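Local coordinates for variant surface glycoprotein MITat 1.13 (Trypanosoma brucei, PDB 6Z8H) that probably forms, with many copies of itself, the dense surface coat whose antigenic switching lets the parasite evade the host immune response, at residues 98-112 against 270-282. Residues are numbered along the deposited sequence; the frame is centred on the assembly and turned at random.
Sequences CRRELATARPLVQAA and AIRSAGASTPCSS. With SO4 (sulfate ion), chain G.
C98 and C280 are joined by a disulfide, SG to SG 2.0 Å with a chi3 of -86°, which pins the loop behind helix 260-273 to the long helix 78-129. That helix pairs with helix 34-75 in the elongated helical bundle of the VSG N-terminal domain. With each sulfur turned anti to its backbone N (chi1 160° for C98, -171° for C280), the two meet between the chain segments.

One turn along, E101 holds the same loop by polar contacts. Its chain runs extended beyond CG, and OE1 takes the C280 N-H on the anti lone pair, 2.9 Å from N. Two waters also donate to OE1. The first, 2.8 Å from E101 OE1, donates to T278 O as well and accepts from S281 N; the second accepts from S282 N. A single carboxylate oxygen therefore gathers three donors and ties down 278-282.

The remaining contacts between the two segments are apolar. L102 crosses P279 at about a right angle, CD2 against the ring CG, while its CD1 rests on C280 CB. The methyls of A105 and A276 meet at 3.8 Å, next to the Schellman motif that follows helix 260-273, with G275 at positive phi. Farther on, I271 CD1 touches both V109 CG2 and the A112 methyl. L108 lays CB against I271 CG1.

On another side of the helix, R106 NE donates to a sulfate, probably from the crystallisation liquor, which R106 of the second subunit also binds. L108 CD1 sits 3.5 Å from A274 CB, closer than usual van der Waals contact.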
# COMPACT_ATOMS: atom_id res chain seq x y z
N CYS A 98 -6.66 -16.20 12.00
CA CYS A 98 -6.28 -14.79 11.93
C CYS A 98 -5.26 -14.56 10.83
O CYS A 98 -5.41 -13.67 9.98
CB CYS A 98 -5.74 -14.40 13.31
SG CYS A 98 -4.71 -12.93 13.30
N ARG A 99 -4.21 -15.37 10.82
CA ARG A 99 -3.16 -15.20 9.83
C ARG A 99 -3.65 -15.52 8.43
O ARG A 99 -3.30 -14.81 7.48
CB ARG A 99 -1.99 -16.11 10.20
CG ARG A 99 -1.22 -15.64 11.37
CD ARG A 99 -0.25 -16.72 11.80
NE ARG A 99 0.62 -16.18 12.83
CZ ARG A 99 1.48 -16.92 13.54
NH1 ARG A 99 1.54 -18.25 13.36
NH2 ARG A 99 2.24 -16.35 14.46
N ARG A 100 -4.50 -16.52 8.27
CA ARG A 100 -4.99 -16.87 6.94
C ARG A 100 -5.92 -15.80 6.40
O ARG A 100 -5.88 -15.49 5.20
CB ARG A 100 -5.70 -18.22 6.97
CG ARG A 100 -4.71 -19.32 7.19
CD ARG A 100 -5.31 -20.74 7.13
NE ARG A 100 -4.28 -21.76 7.26
CZ ARG A 100 -3.66 -22.36 6.25
NH1 ARG A 100 -3.97 -22.04 5.00
NH2 ARG A 100 -2.73 -23.28 6.49
N GLU A 101 -6.74 -15.22 7.27
CA GLU A 101 -7.60 -14.13 6.86
C GLU A 101 -6.77 -12.95 6.37
O GLU A 101 -7.14 -12.28 5.39
CB GLU A 101 -8.50 -13.73 8.02
CG GLU A 101 -9.67 -14.71 8.23
CD GLU A 101 -10.58 -14.36 9.41
OE1 GLU A 101 -10.24 -13.46 10.22
OE2 GLU A 101 -11.63 -15.02 9.53
N LEU A 102 -5.71 -12.61 7.09
CA LEU A 102 -4.83 -11.53 6.66
C LEU A 102 -4.17 -11.85 5.33
O LEU A 102 -4.10 -10.98 4.46
CB LEU A 102 -3.82 -11.19 7.74
CG LEU A 102 -4.34 -10.42 8.94
CD1 LEU A 102 -3.42 -10.42 10.11
CD2 LEU A 102 -4.65 -8.98 8.49
N ALA A 103 -3.69 -13.07 5.13
CA ALA A 103 -3.02 -13.40 3.87
C ALA A 103 -3.98 -13.33 2.69
O ALA A 103 -3.60 -12.91 1.60
CB ALA A 103 -2.39 -14.79 3.98
N THR A 104 -5.25 -13.70 2.90
CA THR A 104 -6.25 -13.58 1.83
C THR A 104 -6.56 -12.11 1.53
O THR A 104 -6.68 -11.70 0.36
CB THR A 104 -7.52 -14.35 2.22
OG1 THR A 104 -7.20 -15.74 2.37
CG2 THR A 104 -8.64 -14.21 1.19
N ALA A 105 -6.67 -11.30 2.58
CA ALA A 105 -7.01 -9.90 2.40
C ALA A 105 -5.86 -9.10 1.79
O ALA A 105 -6.11 -8.13 1.06
CB ALA A 105 -7.35 -9.27 3.74
N ARG A 106 -4.61 -9.46 2.09
CA ARG A 106 -3.44 -8.65 1.77
C ARG A 106 -3.44 -8.24 0.30
O ARG A 106 -3.38 -7.03 0.02
CB ARG A 106 -2.15 -9.37 2.20
CG ARG A 106 -0.88 -8.62 1.80
CD ARG A 106 0.38 -9.30 2.38
NE ARG A 106 0.45 -9.14 3.84
CZ ARG A 106 0.43 -10.13 4.73
NH1 ARG A 106 0.36 -11.41 4.34
NH2 ARG A 106 0.49 -9.84 6.04
N PRO A 107 -3.50 -9.17 -0.67
CA PRO A 107 -3.40 -8.72 -2.08
C PRO A 107 -4.61 -7.91 -2.54
O PRO A 107 -4.48 -7.09 -3.46
CB PRO A 107 -3.27 -10.03 -2.87
CG PRO A 107 -3.85 -11.09 -1.94
CD PRO A 107 -3.50 -10.64 -0.55
N LEU A 108 -5.78 -8.14 -1.96
CA LEU A 108 -6.96 -7.34 -2.32
C LEU A 108 -6.83 -5.92 -1.81
O LEU A 108 -7.14 -4.96 -2.53
CB LEU A 108 -8.20 -8.03 -1.74
CG LEU A 108 -8.44 -9.45 -2.25
CD1 LEU A 108 -9.54 -10.12 -1.43
CD2 LEU A 108 -8.80 -9.47 -3.72
N VAL A 109 -6.33 -5.74 -0.59
CA VAL A 109 -6.12 -4.41 -0.04
C VAL A 109 -5.03 -3.69 -0.80
O VAL A 109 -5.18 -2.51 -1.16
CB VAL A 109 -5.81 -4.50 1.46
CG1 VAL A 109 -5.37 -3.15 2.02
CG2 VAL A 109 -7.01 -5.04 2.22
N GLN A 110 -3.97 -4.41 -1.16
CA GLN A 110 -2.89 -3.80 -1.94
C GLN A 110 -3.40 -3.34 -3.29
O GLN A 110 -3.05 -2.24 -3.74
CB GLN A 110 -1.74 -4.79 -2.12
CG GLN A 110 -0.89 -5.06 -0.87
CD GLN A 110 0.01 -6.27 -1.00
OE1 GLN A 110 -0.19 -7.13 -1.87
NE2 GLN A 110 1.01 -6.34 -0.13
N ALA A 111 -4.22 -4.16 -3.96
CA ALA A 111 -4.74 -3.77 -5.28
C ALA A 111 -5.62 -2.54 -5.18
O ALA A 111 -5.59 -1.67 -6.08
CB ALA A 111 -5.49 -4.96 -5.88
N ALA A 112 -6.40 -2.42 -4.10
CA ALA A 112 -7.27 -1.26 -3.92
C ALA A 112 -6.46 -0.00 -3.61
O ALA A 112 -6.75 1.08 -4.15
CB ALA A 112 -8.28 -1.55 -2.82
N ALA A 270 -14.09 -5.86 -4.66
CA ALA A 270 -13.40 -7.14 -4.60
C ALA A 270 -13.08 -7.55 -3.17
O ALA A 270 -13.09 -8.75 -2.84
CB ALA A 270 -12.11 -7.10 -5.42
N ILE A 271 -12.78 -6.58 -2.31
CA ILE A 271 -12.51 -6.89 -0.92
C ILE A 271 -13.77 -7.42 -0.26
O ILE A 271 -13.76 -8.44 0.43
CB ILE A 271 -11.95 -5.67 -0.17
CG1 ILE A 271 -10.64 -5.19 -0.77
CG2 ILE A 271 -11.76 -6.01 1.32
CD1 ILE A 271 -10.17 -3.87 -0.18
N ARG A 272 -14.89 -6.73 -0.48
CA ARG A 272 -16.16 -7.14 0.11
C ARG A 272 -16.60 -8.50 -0.42
O ARG A 272 -17.07 -9.36 0.34
CB ARG A 272 -17.22 -6.07 -0.16
CG ARG A 272 -16.81 -4.68 0.30
CD ARG A 272 -18.02 -3.75 0.40
NE ARG A 272 -18.71 -3.67 -0.87
CZ ARG A 272 -18.41 -2.80 -1.83
NH1 ARG A 272 -17.43 -1.92 -1.68
NH2 ARG A 272 -19.10 -2.83 -2.96
N SER A 273 -16.42 -8.74 -1.72
CA SER A 273 -16.88 -10.00 -2.30
C SER A 273 -16.12 -11.18 -1.73
O SER A 273 -16.68 -12.28 -1.60
CB SER A 273 -16.71 -9.97 -3.82
OG SER A 273 -17.62 -9.05 -4.39
N ALA A 274 -14.86 -10.98 -1.36
CA ALA A 274 -14.05 -12.03 -0.75
C ALA A 274 -14.31 -12.18 0.75
O ALA A 274 -13.76 -13.09 1.38
CB ALA A 274 -12.57 -11.73 -0.99
N GLY A 275 -15.16 -11.34 1.32
CA GLY A 275 -15.35 -11.32 2.76
C GLY A 275 -14.12 -10.94 3.54
O GLY A 275 -13.92 -11.44 4.66
N ALA A 276 -13.28 -10.07 2.97
CA ALA A 276 -11.96 -9.77 3.51
C ALA A 276 -11.87 -8.38 4.13
O ALA A 276 -10.75 -7.88 4.35
CB ALA A 276 -10.90 -9.92 2.42
N SER A 277 -13.01 -7.75 4.42
CA SER A 277 -12.98 -6.38 4.93
C SER A 277 -12.49 -6.27 6.36
O SER A 277 -11.98 -5.22 6.74
CB SER A 277 -14.38 -5.76 4.84
OG SER A 277 -14.87 -5.71 3.51
N THR A 278 -12.62 -7.32 7.17
CA THR A 278 -12.30 -7.23 8.60
C THR A 278 -11.52 -8.47 9.01
O THR A 278 -11.99 -9.27 9.83
CB THR A 278 -13.55 -7.08 9.47
OG1 THR A 278 -14.49 -8.15 9.21
CG2 THR A 278 -14.27 -5.74 9.24
N PRO A 279 -10.32 -8.65 8.47
CA PRO A 279 -9.53 -9.84 8.80
C PRO A 279 -8.99 -9.80 10.21
O PRO A 279 -8.70 -8.76 10.79
CB PRO A 279 -8.37 -9.79 7.79
CG PRO A 279 -8.21 -8.30 7.53
CD PRO A 279 -9.62 -7.72 7.55
N CYS A 280 -8.82 -11.00 10.78
CA CYS A 280 -8.19 -11.18 12.09
C CYS A 280 -8.87 -10.32 13.16
O CYS A 280 -8.21 -9.57 13.90
CB CYS A 280 -6.69 -10.88 12.06
SG CYS A 280 -5.97 -11.40 13.70
N SER A 281 -10.20 -10.41 13.24
CA SER A 281 -10.91 -9.64 14.25
C SER A 281 -10.97 -10.33 15.60
O SER A 281 -11.35 -9.69 16.59
CB SER A 281 -12.34 -9.32 13.80
OG SER A 281 -13.14 -10.46 13.65
N SER A 282 -10.61 -11.62 15.70
CA SER A 282 -10.76 -12.38 16.93
C SER A 282 -9.45 -12.37 17.71
O SER A 282 -8.37 -12.40 17.12
CB SER A 282 -11.13 -13.83 16.61
OG SER A 282 -12.41 -13.89 16.00
S SO4 G . 1.03 -5.57 5.00
O1 SO4 G . 1.54 -6.54 4.06
O2 SO4 G . 0.41 -6.25 6.10
O3 SO4 G . 0.07 -4.73 4.34
O4 SO4 G . 2.12 -4.76 5.48
O HOH W 1 -12.17 -11.62 11.20
O HOH W 2 -10.09 -13.57 13.37